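Local coordinates for protein restriction endonuclease S subunits (Thermoanaerobacter tengcongensis, PDB 3OKG) that probably binds DNA as the specificity subunit of a type I restriction-modification methyltransferase, which is assembled from M and S polypeptides, at residues A[205-208]-A[209-213]; A[370-373]-A[374-378]. All coordinates share one frame; numbering follows the deposited sequence.

Contact 1. Residues A[205-208]-A[209-213]; sequences TELL and MQTAL
Leu-207 and Thr-211 meet one turn apart on helix 174-216, one of the long helices that pack side by side between the two DNA specificity regions of this HsdS subunit. Their side chains run at a slant to one another: the methyl CD2 of Leu-207 comes to 3.6 Å from the hydroxyl OG1 of Thr-211. That hydroxyl is turned back along the helix by a chi1 of -66°, which puts OG1 opposite the carbonyl carbon of Thr-211 and leaves CG2 anti to its N. From there OG1 donates to Leu-207 O at 3.0 Å; it stands 40° above the carbonyl plane, off the lone-pair directions. The same oxygen takes the backbone N of Thr-211 at 2.8 Å, the usual i to i+4 helical bond. Two donors from one residue therefore grip a single carbonyl, and the hydroxyl bond fixes the rotation of the Thr-211 side chain on the exposed surface of the helix.

The neighbouring bonds follow the ordinary alpha-helical pattern, from Met-209 N to Thr-205 O, from Gln-210 N to Glu-206 O and from Ala-212 N to Leu-208 O. That of Gln-210 is almost straight, with an angle of 178° at the hydrogen. Thr-205 uses its own hydroxyl within the helix as well, on Ala-201 O, while its side chain touches Val-382 and Leu-385 of helix 365-388.

Met-209 turns to that same helix. Its chain bends at both chi2 and chi3, carrying the thioether end away from 205-208, although CB stays 3.5 Å from Glu-206 O. Beside it, Ala-212 sets its CB 3.4 Å from Leu-208 O.

Contact 2. Residues A[370-373]-A[374-378]; sequences RIVA and YLDQI
With chi1 at -80°, the carboxylate of Asp-376 folds back along helix 365-388 toward Val-372, while a chi1 of 163° holds CG1 of Val-372 anti to its own N and sends it forward to meet that group. The two side chains touch one turn apart, with CG1 of Val-372 lying 3.5 Å from OD2 of Asp-376. The other oxygen, OD1, is hydrogen-bonded to the hydroxyl of Tyr-329 on helix 324-333, a partner that holds the carboxylate from outside the turn.

On the next face Ile-371 and Leu-375 make a looser apolar pair, CG2 to CD1 at 4.3 Å. Both are buried, and they reach Trp-326 and Tyr-329 of helix 324-333 respectively. The backbone bond beneath them, from Leu-375 N to Ile-371 O, is 3.0 Å long and nearly straight at 172°. Tyr-374 carries its ring toward helix 174-216, where it touches Leu-208 and Ala-212. Ile-371 O lies at the ring edge, near its plane, and CG1 of Ile-378 sits 4.2 Å above one face, offset toward the rim. The bond from Tyr-374 N to Arg-370 O is weak, at 3.4 Å.

This stretch falls in a predicted coiled coil within the second specificity region, and its side chains touch helices 174-216 and 324-333. Val-372 O, which also accepts from Asp-376 N, stands over one face of the carboxylate, 3.1 Å from CG of Asp-376. Turning its flat side to the carbonyl probably lessens the repulsion between oxygens, and the Tyr-329 hydroxyl on OD1 probably helps to hold that rotation.

From the N terminus, the chain first passes contact 1 near the end of helix 174-216, then runs through the strands and helices between 229 and 362 before reaching contact 2 early in helix 365-388. Each contact joins residues one helical turn apart and closes no long loop; they lie in series, neither enclosing nor crossing the other. Their centres are nevertheless about 12 Å apart, because the two helices pack together. Leu-208 CD1 lies 3.6 Å from Tyr-374 OH, and CE of Met-209 lies 3.7 Å from CG2 of Ile-378. Helix 324-333 touches both, through Leu-213 and through Ile-371, Val-372 and Leu-375, so it packs against both long helices.

Contact 1. Residues A[205-208]-A[209-213]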
# COMPACT_ATOMS: atom_id res chain seq x y z
N THR A 205 12.14 -2.85 -13.63
CA THR A 205 12.30 -4.27 -13.37
C THR A 205 11.25 -5.08 -14.15
O THR A 205 11.55 -6.14 -14.71
CB THR A 205 12.29 -4.58 -11.85
OG1 THR A 205 13.30 -3.81 -11.21
CG2 THR A 205 12.59 -6.05 -11.59
N GLU A 206 10.02 -4.56 -14.22
CA GLU A 206 8.98 -5.20 -15.01
C GLU A 206 9.40 -5.28 -16.48
O GLU A 206 9.22 -6.30 -17.13
CB GLU A 206 7.66 -4.45 -14.86
CG GLU A 206 6.97 -4.75 -13.54
CD GLU A 206 5.73 -3.90 -13.33
OE1 GLU A 206 5.33 -3.17 -14.27
OE2 GLU A 206 5.15 -3.96 -12.23
N LEU A 207 9.98 -4.19 -16.97
CA LEU A 207 10.45 -4.12 -18.35
C LEU A 207 11.55 -5.15 -18.60
O LEU A 207 11.59 -5.83 -19.64
CB LEU A 207 10.95 -2.70 -18.64
CG LEU A 207 10.62 -2.12 -20.01
CD1 LEU A 207 10.82 -0.60 -20.01
CD2 LEU A 207 11.48 -2.78 -21.07
N LEU A 208 12.46 -5.26 -17.64
CA LEU A 208 13.49 -6.29 -17.68
C LEU A 208 12.91 -7.71 -17.84
O LEU A 208 13.42 -8.51 -18.63
CB LEU A 208 14.33 -6.22 -16.40
CG LEU A 208 15.43 -7.28 -16.29
CD1 LEU A 208 16.23 -7.39 -17.59
CD2 LEU A 208 16.34 -6.98 -15.12
N MET A 209 11.88 -8.02 -17.07
CA MET A 209 11.29 -9.36 -17.11
C MET A 209 10.71 -9.61 -18.50
O MET A 209 11.02 -10.62 -19.15
CB MET A 209 10.20 -9.51 -16.06
CG MET A 209 9.39 -10.80 -16.17
SD MET A 209 10.45 -12.24 -15.91
CE MET A 209 10.36 -12.29 -14.15
N GLN A 210 9.88 -8.67 -18.94
CA GLN A 210 9.25 -8.73 -20.24
C GLN A 210 10.27 -8.88 -21.38
O GLN A 210 10.11 -9.72 -22.27
CB GLN A 210 8.35 -7.50 -20.42
CG GLN A 210 7.63 -7.40 -21.76
CD GLN A 210 6.69 -6.20 -21.82
OE1 GLN A 210 5.62 -6.20 -21.22
NE2 GLN A 210 7.09 -5.17 -22.57
N THR A 211 11.35 -8.10 -21.33
CA THR A 211 12.45 -8.19 -22.28
C THR A 211 13.17 -9.54 -22.24
O THR A 211 13.51 -10.12 -23.29
CB THR A 211 13.49 -7.06 -22.03
OG1 THR A 211 12.90 -5.79 -22.31
CG2 THR A 211 14.71 -7.25 -22.92
N ALA A 212 13.41 -10.04 -21.04
CA ALA A 212 14.08 -11.34 -20.90
C ALA A 212 13.23 -12.49 -21.48
O ALA A 212 13.75 -13.38 -22.13
CB ALA A 212 14.43 -11.62 -19.43
N LEU A 213 11.92 -12.45 -21.24
CA LEU A 213 11.06 -13.52 -21.71
C LEU A 213 10.99 -13.49 -23.24
O LEU A 213 11.08 -14.53 -23.89
CB LEU A 213 9.66 -13.40 -21.12
CG LEU A 213 9.53 -13.62 -19.59
CD1 LEU A 213 8.19 -13.12 -19.09
CD2 LEU A 213 9.66 -15.09 -19.26

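Contact 2. Residues A[370-373]-A[374-378]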
# COMPACT_ATOMS: atom_id res chain seq x y z
N ARG A 370 19.64 -23.16 -16.31
CA ARG A 370 20.46 -21.94 -16.24
C ARG A 370 19.62 -20.68 -16.47
O ARG A 370 19.74 -19.69 -15.74
CB ARG A 370 21.61 -22.01 -17.27
CG ARG A 370 22.67 -20.90 -17.15
CD ARG A 370 23.69 -20.96 -18.30
NE ARG A 370 23.09 -20.46 -19.54
CZ ARG A 370 22.99 -19.17 -19.84
NH1 ARG A 370 23.46 -18.24 -19.01
NH2 ARG A 370 22.41 -18.80 -20.98
N ILE A 371 18.76 -20.72 -17.48
CA ILE A 371 17.88 -19.61 -17.81
C ILE A 371 16.76 -19.44 -16.78
O ILE A 371 16.44 -18.31 -16.40
CB ILE A 371 17.26 -19.78 -19.23
CG1 ILE A 371 18.36 -19.70 -20.29
CG2 ILE A 371 16.20 -18.72 -19.48
CD1 ILE A 371 17.87 -20.07 -21.69
N VAL A 372 16.19 -20.54 -16.30
CA VAL A 372 15.17 -20.47 -15.23
C VAL A 372 15.75 -19.79 -13.96
O VAL A 372 15.08 -19.00 -13.29
CB VAL A 372 14.57 -21.87 -14.87
CG1 VAL A 372 13.87 -21.85 -13.53
CG2 VAL A 372 13.55 -22.31 -15.94
N ALA A 373 16.99 -20.10 -13.63
CA ALA A 373 17.62 -19.46 -12.46
C ALA A 373 17.67 -17.93 -12.64
O ALA A 373 17.39 -17.17 -11.72
CB ALA A 373 18.99 -20.02 -12.24
N TYR A 374 17.99 -17.49 -13.85
CA TYR A 374 18.03 -16.06 -14.15
C TYR A 374 16.65 -15.40 -14.06
O TYR A 374 16.50 -14.36 -13.43
CB TYR A 374 18.66 -15.80 -15.52
CG TYR A 374 18.49 -14.39 -16.00
CD1 TYR A 374 19.20 -13.34 -15.40
CD2 TYR A 374 17.64 -14.09 -17.05
CE1 TYR A 374 19.06 -12.03 -15.83
CE2 TYR A 374 17.49 -12.77 -17.50
CZ TYR A 374 18.20 -11.75 -16.89
OH TYR A 374 18.06 -10.45 -17.33
N LEU A 375 15.65 -16.00 -14.70
CA LEU A 375 14.28 -15.48 -14.65
C LEU A 375 13.71 -15.48 -13.23
O LEU A 375 12.95 -14.59 -12.87
CB LEU A 375 13.35 -16.34 -15.54
CG LEU A 375 13.61 -16.29 -17.06
CD1 LEU A 375 12.60 -17.23 -17.78
CD2 LEU A 375 13.52 -14.87 -17.60
N ASP A 376 14.04 -16.51 -12.46
CA ASP A 376 13.56 -16.59 -11.09
C ASP A 376 14.04 -15.38 -10.29
O ASP A 376 13.29 -14.85 -9.47
CB ASP A 376 14.08 -17.86 -10.41
CG ASP A 376 13.27 -19.09 -10.78
OD1 ASP A 376 12.20 -18.96 -11.42
OD2 ASP A 376 13.73 -20.20 -10.43
N GLN A 377 15.29 -14.98 -10.51
CA GLN A 377 15.83 -13.82 -9.79
C GLN A 377 15.00 -12.56 -10.10
O GLN A 377 14.59 -11.84 -9.20
CB GLN A 377 17.32 -13.62 -10.13
CG GLN A 377 17.92 -12.32 -9.66
CD GLN A 377 18.79 -12.47 -8.41
OE1 GLN A 377 18.65 -13.42 -7.63
NE2 GLN A 377 19.71 -11.52 -8.22
N ILE A 378 14.74 -12.30 -11.37
CA ILE A 378 13.93 -11.15 -11.77
C ILE A 378 12.50 -11.25 -11.25
O ILE A 378 11.92 -10.27 -10.75
CB ILE A 378 13.86 -11.03 -13.30
CG1 ILE A 378 15.27 -10.99 -13.91
CG2 ILE A 378 13.05 -9.81 -13.69
CD1 ILE A 378 15.25 -11.06 -15.47